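Local coordinates for protein GlcNAc-alpha-1,4-Gal-releasing endo-beta-galactosidase (PDB 1UPS) that probably hydrolyses O-glycosidic bonds as a calcium-binding family 16 glycoside hydrolase, an endo-beta-galactosidase that releases GlcNAc-alpha-1,4-Gal, at residues P54-D59 against K103-N108; P87-T92 against N108-T113. All coordinates share one frame; numbering follows the deposited sequence.

Contact 1 (P54-D59 against K103-N108); sequences PHWCKD and KSWIHN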
ATOM      1  N   PRO A  54       8.799 -21.895   7.876  1.00 11.81           N
ATOM      2  CA  PRO A  54       9.490 -23.182   8.090  1.00 12.08           C
ATOM      3  C   PRO A  54       8.646 -24.431   7.796  1.00 12.57           C
ATOM      4  O   PRO A  54       9.223 -25.500   7.571  1.00 12.69           O
ATOM      5  CB  PRO A  54       9.918 -23.116   9.556  1.00 12.66           C
ATOM      6  CG  PRO A  54       8.941 -22.147  10.207  1.00 12.15           C
ATOM      7  CD  PRO A  54       8.676 -21.116   9.124  1.00 11.79           C
ATOM      8  N   HIS A  55       7.323 -24.295   7.760  1.00 11.82           N
ATOM      9  CA  HIS A  55       6.440 -25.421   7.414  1.00 12.75           C
ATOM     10  C   HIS A  55       6.617 -25.942   5.981  1.00 12.93           C
ATOM     11  O   HIS A  55       6.192 -27.073   5.680  1.00 13.68           O
ATOM     12  CB  HIS A  55       4.978 -25.042   7.641  1.00 11.92           C
ATOM     13  CG  HIS A  55       4.581 -23.761   6.979  1.00 11.77           C
ATOM     14  ND1 HIS A  55       4.950 -22.530   7.470  1.00 11.97           N
ATOM     15  CD2 HIS A  55       3.868 -23.522   5.854  1.00 11.24           C
ATOM     16  CE1 HIS A  55       4.466 -21.581   6.689  1.00 10.85           C
ATOM     17  NE2 HIS A  55       3.803 -22.154   5.699  1.00 11.03           N
ATOM     18  N   TRP A  56       7.232 -25.152   5.092  1.00 12.95           N
ATOM     19  CA  TRP A  56       7.448 -25.621   3.710  1.00 13.25           C
ATOM     20  C   TRP A  56       8.685 -26.510   3.556  1.00 14.71           C
ATOM     21  O   TRP A  56       8.835 -27.175   2.545  1.00 15.79           O
ATOM     22  CB  TRP A  56       7.516 -24.474   2.689  1.00 13.20           C
ATOM     23  CG  TRP A  56       6.256 -23.649   2.621  1.00 12.21           C
ATOM     24  CD1 TRP A  56       6.169 -22.280   2.660  1.00 12.81           C
ATOM     25  CD2 TRP A  56       4.911 -24.136   2.512  1.00 11.84           C
ATOM     26  NE1 TRP A  56       4.853 -21.891   2.585  1.00 12.81           N
ATOM     27  CE2 TRP A  56       4.056 -23.006   2.493  1.00 11.74           C
ATOM     28  CE3 TRP A  56       4.333 -25.424   2.434  1.00 12.81           C
ATOM     29  CZ2 TRP A  56       2.658 -23.115   2.424  1.00 10.98           C
ATOM     30  CZ3 TRP A  56       2.941 -25.541   2.340  1.00 12.80           C
ATOM     31  CH2 TRP A  56       2.111 -24.380   2.348  1.00 10.98           C
ATOM     32  N   CYS A  57       9.551 -26.541   4.563  1.00 15.66           N
ATOM     33  CA  CYS A  57      10.881 -27.115   4.388  1.00 17.09           C
ATOM     34  C   CYS A  57      11.041 -28.390   5.211  1.00 19.15           C
ATOM     35  O   CYS A  57      10.755 -28.395   6.411  1.00 19.79           O
ATOM     36  CB  CYS A  57      11.925 -26.075   4.786  1.00 16.91           C
ATOM     37  SG  CYS A  57      11.502 -24.396   4.227  0.50 15.91           S
ATOM     38  N   LYS A  58      11.490 -29.470   4.573  1.00 20.81           N
ATOM     39  CA  LYS A  58      11.595 -30.760   5.263  1.00 22.23           C
ATOM     40  C   LYS A  58      12.450 -30.591   6.522  1.00 23.04           C
ATOM     41  O   LYS A  58      12.008 -30.947   7.634  1.00 24.53           O
ATOM     42  CB  LYS A  58      12.156 -31.850   4.339  1.00 22.67           C
ATOM     43  N   ASP A  59      13.637 -30.019   6.350  1.00 23.07           N
ATOM     44  CA  ASP A  59      14.430 -29.528   7.479  1.00 24.08           C
ATOM     45  C   ASP A  59      14.361 -28.002   7.605  1.00 22.40           C
ATOM     46  O   ASP A  59      14.999 -27.255   6.838  1.00 23.86           O
ATOM     47  CB  ASP A  59      15.892 -29.998   7.445  1.00 24.56           C
ATOM     48  CG  ASP A  59      16.792 -29.181   8.395  1.00 28.70           C
ATOM     49  OD1 ASP A  59      17.860 -28.684   7.927  1.00 33.01           O
ATOM     50  OD2 ASP A  59      16.496 -28.958   9.605  1.00 27.64           O
ATOM     51  N   LYS A 103       2.671 -21.020  11.645  1.00 11.88           N
ATOM     52  CA  LYS A 103       1.393 -21.690  11.443  1.00 11.91           C
ATOM     53  C   LYS A 103       1.440 -22.531  10.171  1.00 12.03           C
ATOM     54  O   LYS A 103       1.975 -22.082   9.155  1.00 11.35           O
ATOM     55  CB  LYS A 103       0.243 -20.656  11.380  1.00 11.55           C
ATOM     56  CG  LYS A 103      -1.173 -21.276  11.391  1.00 11.42           C
ATOM     57  CD  LYS A 103      -2.233 -20.188  11.594  1.00 11.35           C
ATOM     58  CE  LYS A 103      -3.665 -20.742  11.721  1.00 14.50           C
ATOM     59  NZ  LYS A 103      -4.280 -21.001  10.392  1.00 15.70           N
ATOM     60  N   SER A 104       0.869 -23.737  10.236  1.00 12.06           N
ATOM     61  CA  SER A 104       0.828 -24.640   9.081  1.00 12.13           C
ATOM     62  C   SER A 104       0.154 -23.987   7.867  1.00 11.57           C
ATOM     63  O   SER A 104      -0.779 -23.194   8.021  1.00 11.00           O
ATOM     64  CB  SER A 104       0.058 -25.926   9.424  1.00 12.62           C
ATOM     65  OG  SER A 104       0.801 -26.762  10.294  1.00 14.09           O
ATOM     66  N   TRP A 105       0.627 -24.351   6.672  1.00 11.42           N
ATOM     67  CA  TRP A 105      -0.016 -24.034   5.391  1.00 10.44           C
ATOM     68  C   TRP A 105       0.038 -22.561   4.949  1.00 10.34           C
ATOM     69  O   TRP A 105      -0.425 -22.240   3.854  1.00 10.12           O
ATOM     70  CB  TRP A 105      -1.481 -24.519   5.372  1.00 11.04           C
ATOM     71  CG  TRP A 105      -1.637 -26.012   5.322  1.00 11.99           C
ATOM     72  CD1 TRP A 105      -2.096 -26.830   6.314  1.00 13.45           C
ATOM     73  CD2 TRP A 105      -1.362 -26.850   4.200  1.00 13.93           C
ATOM     74  NE1 TRP A 105      -2.113 -28.135   5.879  1.00 14.66           N
ATOM     75  CE2 TRP A 105      -1.666 -28.178   4.583  1.00 15.40           C
ATOM     76  CE3 TRP A 105      -0.881 -26.615   2.906  1.00 14.19           C
ATOM     77  CZ2 TRP A 105      -1.502 -29.271   3.715  1.00 16.37           C
ATOM     78  CZ3 TRP A 105      -0.717 -27.708   2.037  1.00 15.38           C
ATOM     79  CH2 TRP A 105      -1.028 -29.016   2.455  1.00 16.86           C
ATOM     80  N   ILE A 106       0.630 -21.683   5.756  1.00  9.75           N
ATOM     81  CA  ILE A 106       0.578 -20.249   5.430  1.00 10.11           C
ATOM     82  C   ILE A 106       1.373 -19.872   4.166  1.00 10.19           C
ATOM     83  O   ILE A 106       2.561 -20.196   4.050  1.00 10.05           O
ATOM     84  CB  ILE A 106       1.027 -19.369   6.620  1.00 10.00           C
ATOM     85  CG1 ILE A 106       0.094 -19.585   7.828  1.00 10.14           C
ATOM     86  CG2 ILE A 106       1.011 -17.887   6.184  1.00 10.17           C
ATOM     87  CD1 ILE A 106      -1.426 -19.302   7.538  1.00  9.75           C
ATOM     88  N   HIS A 107       0.709 -19.165   3.250  1.00 11.16           N
ATOM     89  CA  HIS A 107       1.372 -18.549   2.083  1.00 11.34           C
ATOM     90  C   HIS A 107       2.060 -19.596   1.191  1.00 11.74           C
ATOM     91  O   HIS A 107       3.311 -19.663   1.091  1.00 11.44           O
ATOM     92  CB  HIS A 107       2.357 -17.434   2.491  1.00 11.38           C
ATOM     93  CG  HIS A 107       2.890 -16.666   1.317  1.00 10.93           C
ATOM     94  ND1 HIS A 107       2.088 -15.865   0.534  1.00 11.30           N
ATOM     95  CD2 HIS A 107       4.128 -16.616   0.771  1.00 11.11           C
ATOM     96  CE1 HIS A 107       2.808 -15.359  -0.455  1.00 11.77           C
ATOM     97  NE2 HIS A 107       4.054 -15.784  -0.321  1.00 11.96           N
ATOM     98  N   ASN A 108       1.212 -20.392   0.552  1.00 11.32           N
ATOM     99  CA  ASN A 108       1.650 -21.468  -0.342  1.00 11.71           C
ATOM    100  C   ASN A 108       1.988 -20.956  -1.740  1.00 12.11           C
ATOM    101  O   ASN A 108       1.284 -21.239  -2.719  1.00 12.65           O
ATOM    102  CB  ASN A 108       0.597 -22.583  -0.394  1.00 11.08           C
ATOM    103  CG  ASN A 108       1.176 -23.893  -0.884  1.00 11.79           C
ATOM    104  OD1 ASN A 108       2.369 -23.956  -1.216  1.00 10.50           O
ATOM    105  ND2 ASN A 108       0.362 -24.952  -0.889  1.00 12.97           N
TER
HETATM  106  O   HOH W   1       5.200 -20.998   9.974  1.00 18.19           O
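The indole of Trp-56 is sandwiched: CD2 of His-55 lies over the centre of one face, 3.4 Å above the plane, and the amide of Asn-108, whose ND2 is hydrogen-bonded to Thr-112 O, covers the opposite face toward the rim, its plane only 22° from that of the ring. The imidazole of His-55 has Lys-103 O over one face and Ile-106 O at its edge, in plane. This buried layer joins two loops of the family 16 beta-sandwich domain: a 3-10 turn, residues 54-56, presents both rings to the type II beta turn Lys-103 to Ile-106 and the two residues after it. Ile-106 O is the focus. His-55 NE2 donates to it at 2.8 Å, in the carbonyl plane, on a lone pair, with an N-H...O angle of 157°. To place the ring there, CG of His-55 takes the crowded position between backbone N and carbonyl carbon (chi1 52°). Trp-56 NE1 adds weak, bent bonds to Ile-106 O and to His-107 O, so one N-H is shared by two consecutive carbonyls. ND1 of His-55 is hydrogen-bonded to a water, which accepts from Lys-103 N. At the far end of the indole, the two tryptophan side chains cross at about a right angle, Trp-56 CH2 resting 3.8 Å from Trp-105 CE3.

Contact 2 (P87-T92 against N108-T113); sequences PEHDGT and NFSGTT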
ATOM      1  N   PRO A  87      15.627 -25.148  -0.371  1.00 15.94           N
ATOM      2  CA  PRO A  87      15.999 -25.478  -1.764  1.00 16.43           C
ATOM      3  C   PRO A  87      14.967 -26.349  -2.498  1.00 17.69           C
ATOM      4  O   PRO A  87      14.842 -26.261  -3.725  1.00 16.40           O
ATOM      5  CB  PRO A  87      17.319 -26.246  -1.625  1.00 17.95           C
ATOM      6  CG  PRO A  87      17.797 -26.046  -0.226  1.00 17.68           C
ATOM      7  CD  PRO A  87      16.648 -25.603   0.597  1.00 15.76           C
ATOM      8  N   GLU A  88      14.232 -27.177  -1.757  1.00 18.36           N
ATOM      9  CA  GLU A  88      13.291 -28.094  -2.415  1.00 19.29           C
ATOM     10  C   GLU A  88      12.025 -27.407  -2.956  1.00 19.41           C
ATOM     11  O   GLU A  88      11.372 -27.958  -3.865  1.00 20.09           O
ATOM     12  CB  GLU A  88      12.969 -29.295  -1.512  1.00 19.46           C
ATOM     13  CG  GLU A  88      12.134 -28.938  -0.301  1.00 20.30           C
ATOM     14  N   HIS A  89      11.689 -26.229  -2.416  1.00 19.07           N
ATOM     15  CA  HIS A  89      10.552 -25.415  -2.896  1.00 19.15           C
ATOM     16  C   HIS A  89      10.938 -24.144  -3.588  1.00 18.91           C
ATOM     17  O   HIS A  89      10.231 -23.696  -4.494  1.00 21.28           O
ATOM     18  CB  HIS A  89       9.542 -25.075  -1.770  1.00 19.94           C
ATOM     19  CG  HIS A  89       8.804 -26.273  -1.268  1.00 22.16           C
ATOM     20  ND1 HIS A  89       8.087 -27.103  -2.104  1.00 23.42           N
ATOM     21  CD2 HIS A  89       8.753 -26.838  -0.039  1.00 23.99           C
ATOM     22  CE1 HIS A  89       7.599 -28.114  -1.407  1.00 24.97           C
ATOM     23  NE2 HIS A  89       7.988 -27.977  -0.151  1.00 25.97           N
ATOM     24  N   ASP A  90      12.010 -23.497  -3.131  1.00 16.46           N
ATOM     25  CA  ASP A  90      12.303 -22.169  -3.652  1.00 14.77           C
ATOM     26  C   ASP A  90      13.638 -22.080  -4.376  1.00 13.68           C
ATOM     27  O   ASP A  90      14.139 -20.969  -4.593  1.00 13.73           O
ATOM     28  CB  ASP A  90      12.218 -21.114  -2.534  1.00 14.64           C
ATOM     29  CG  ASP A  90      11.795 -19.747  -3.042  1.00 17.07           C
ATOM     30  OD1 ASP A  90      12.024 -18.754  -2.329  1.00 14.99           O
ATOM     31  OD2 ASP A  90      11.233 -19.571  -4.158  1.00 17.70           O
ATOM     32  N   GLY A  91      14.210 -23.226  -4.740  1.00 11.98           N
ATOM     33  CA  GLY A  91      15.478 -23.246  -5.464  1.00 11.43           C
ATOM     34  C   GLY A  91      16.575 -22.593  -4.640  1.00 10.65           C
ATOM     35  O   GLY A  91      16.619 -22.758  -3.414  1.00 10.17           O
ATOM     36  N   THR A  92      17.432 -21.807  -5.281  1.00  9.20           N
ATOM     37  CA  THR A  92      18.582 -21.283  -4.558  1.00  8.78           C
ATOM     38  C   THR A  92      18.368 -19.860  -4.025  1.00  9.37           C
ATOM     39  O   THR A  92      19.331 -19.136  -3.782  1.00  8.80           O
ATOM     40  CB  THR A  92      19.882 -21.397  -5.393  1.00  8.75           C
ATOM     41  OG1 THR A  92      19.699 -20.813  -6.702  1.00  9.29           O
ATOM     42  CG2 THR A  92      20.210 -22.871  -5.680  1.00  8.18           C
ATOM     43  N   ASN A 108       1.212 -20.392   0.552  1.00 11.32           N
ATOM     44  CA  ASN A 108       1.650 -21.468  -0.342  1.00 11.71           C
ATOM     45  C   ASN A 108       1.988 -20.956  -1.740  1.00 12.11           C
ATOM     46  O   ASN A 108       1.284 -21.239  -2.719  1.00 12.65           O
ATOM     47  CB  ASN A 108       0.597 -22.583  -0.394  1.00 11.08           C
ATOM     48  CG  ASN A 108       1.176 -23.893  -0.884  1.00 11.79           C
ATOM     49  OD1 ASN A 108       2.369 -23.956  -1.216  1.00 10.50           O
ATOM     50  ND2 ASN A 108       0.362 -24.952  -0.889  1.00 12.97           N
ATOM     51  N   PHE A 109       3.074 -20.192  -1.828  1.00 12.40           N
ATOM     52  CA  PHE A 109       3.459 -19.534  -3.076  1.00 14.25           C
ATOM     53  C   PHE A 109       3.773 -20.569  -4.165  1.00 14.87           C
ATOM     54  O   PHE A 109       3.604 -20.289  -5.354  1.00 15.31           O
ATOM     55  CB  PHE A 109       4.679 -18.617  -2.871  1.00 13.93           C
ATOM     56  CG  PHE A 109       5.882 -19.323  -2.326  1.00 14.97           C
ATOM     57  CD1 PHE A 109       6.837 -19.893  -3.184  1.00 17.88           C
ATOM     58  CD2 PHE A 109       6.079 -19.421  -0.959  1.00 16.37           C
ATOM     59  CE1 PHE A 109       7.947 -20.566  -2.667  1.00 18.62           C
ATOM     60  CE2 PHE A 109       7.178 -20.093  -0.434  1.00 17.99           C
ATOM     61  CZ  PHE A 109       8.121 -20.669  -1.294  1.00 20.16           C
ATOM     62  N   SER A 110       4.187 -21.759  -3.753  1.00 14.63           N
ATOM     63  CA  SER A 110       4.558 -22.811  -4.716  1.00 15.14           C
ATOM     64  C   SER A 110       3.409 -23.775  -5.050  1.00 15.08           C
ATOM     65  O   SER A 110       3.534 -24.604  -5.961  1.00 15.31           O
ATOM     66  CB  SER A 110       5.769 -23.585  -4.211  1.00 14.70           C
ATOM     67  OG  SER A 110       5.410 -24.474  -3.160  1.00 17.26           O
ATOM     68  N   GLY A 111       2.292 -23.659  -4.327  1.00 14.01           N
ATOM     69  CA  GLY A 111       1.166 -24.582  -4.488  1.00 15.18           C
ATOM     70  C   GLY A 111       1.509 -26.041  -4.201  1.00 15.49           C
ATOM     71  O   GLY A 111       0.926 -26.951  -4.802  1.00 16.06           O
ATOM     72  N   THR A 112       2.442 -26.274  -3.286  1.00 16.06           N
ATOM     73  CA  THR A 112       2.806 -27.633  -2.886  1.00 16.41           C
ATOM     74  C   THR A 112       1.761 -28.300  -1.964  1.00 17.85           C
ATOM     75  O   THR A 112       1.016 -27.614  -1.254  1.00 16.59           O
ATOM     76  CB  THR A 112       4.191 -27.652  -2.222  1.00 17.14           C
ATOM     77  OG1 THR A 112       4.555 -29.011  -1.924  1.00 15.67           O
ATOM     78  CG2 THR A 112       4.154 -26.975  -0.831  1.00 15.68           C
ATOM     79  N   THR A 113       1.705 -29.637  -1.977  1.00 18.47           N
ATOM     80  CA  THR A 113       0.880 -30.343  -0.992  1.00 20.40           C
ATOM     81  C   THR A 113       1.723 -30.796   0.192  1.00 21.38           C
ATOM     82  O   THR A 113       1.212 -31.425   1.123  1.00 22.11           O
ATOM     83  CB  THR A 113       0.147 -31.557  -1.614  1.00 20.90           C
ATOM     84  OG1 THR A 113       1.081 -32.358  -2.359  1.00 21.40           O
ATOM     85  CG2 THR A 113      -0.862 -31.099  -2.656  1.00 21.35           C
TER
HETATM   86  O   HOH W   2       7.176 -26.751  -4.616  1.00 28.20           O
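A type I beta turn, Asn-108 to Gly-111, in the long loop between strands 101-102 and 121-122 meets the short helix 87-90 at the surface of the family 16 domain. The turn is closed by Gly-111 N bonding to Asn-108 O, and the side chain of Asn-108 binds the backbone of Thr-112, the residue after the turn. Its CG stands anti to the backbone N (chi1 -160°), so that ND2 donates to Thr-112 O at 2.8 Å, in the amide plane and onto a lone pair. OD1 accepts from Thr-112 N at 3.1 Å, the donor sitting above the carbonyl plane. Two bonds thus fix the rotation of the amide against the backbone of Thr-112. His-89 reaches out from the helix, CG anti to its carbonyl carbon, and crosses Thr-112 at about a right angle. Its CE1 comes 3.2 Å from Thr-112 OG1, a hydroxyl whose hydrogen bond is with Asp-114 N, while the methyl CG2 makes an off-centre CH-pi contact, 4.1 Å from the ring centroid. ND1 is 2.7 Å from a water lying in the ring plane, which in turn makes a weak bond to Ser-110 OG. Separately, the carboxylate of Asp-90 approaches the Phe-109 ring at 56° between planes, OD2 lying 3.7 Å from CE1; OD1 of the same group bonds to Trp-85 NE1. The direct approaches are largely ring CH groups against oxygen atoms, with a water bridging His-89 ND1 and, weakly, Ser-110 OG, and the slightly positive CH of the imidazole beside Thr-112 OG1 probably adds a modest electrostatic attraction.

Overall arrangement
From the N terminus, strand 30-36 leads into the loop holding 54-59, strands 66-70 and 73-78 follow, and the chain then reaches helix 87-90. After strands 94-99 and 101-102 it enters the loop 103-113, which supplies the second side of both contacts. Contact 1 closes the longer excursion, with 43 residues between its segments, and contact 2 one of 15; the two cross rather than nest. Their centres are 9 Å apart and they share Asn-108. The disulfide Cys-57 to Cys-86 ties segment 54-59 to the residue just before helix 87-90, and Trp-56 CE3 packs on Thr-112 CG2 at 3.6 Å, so two loops and a short helix gather at one side of the family 16 domain.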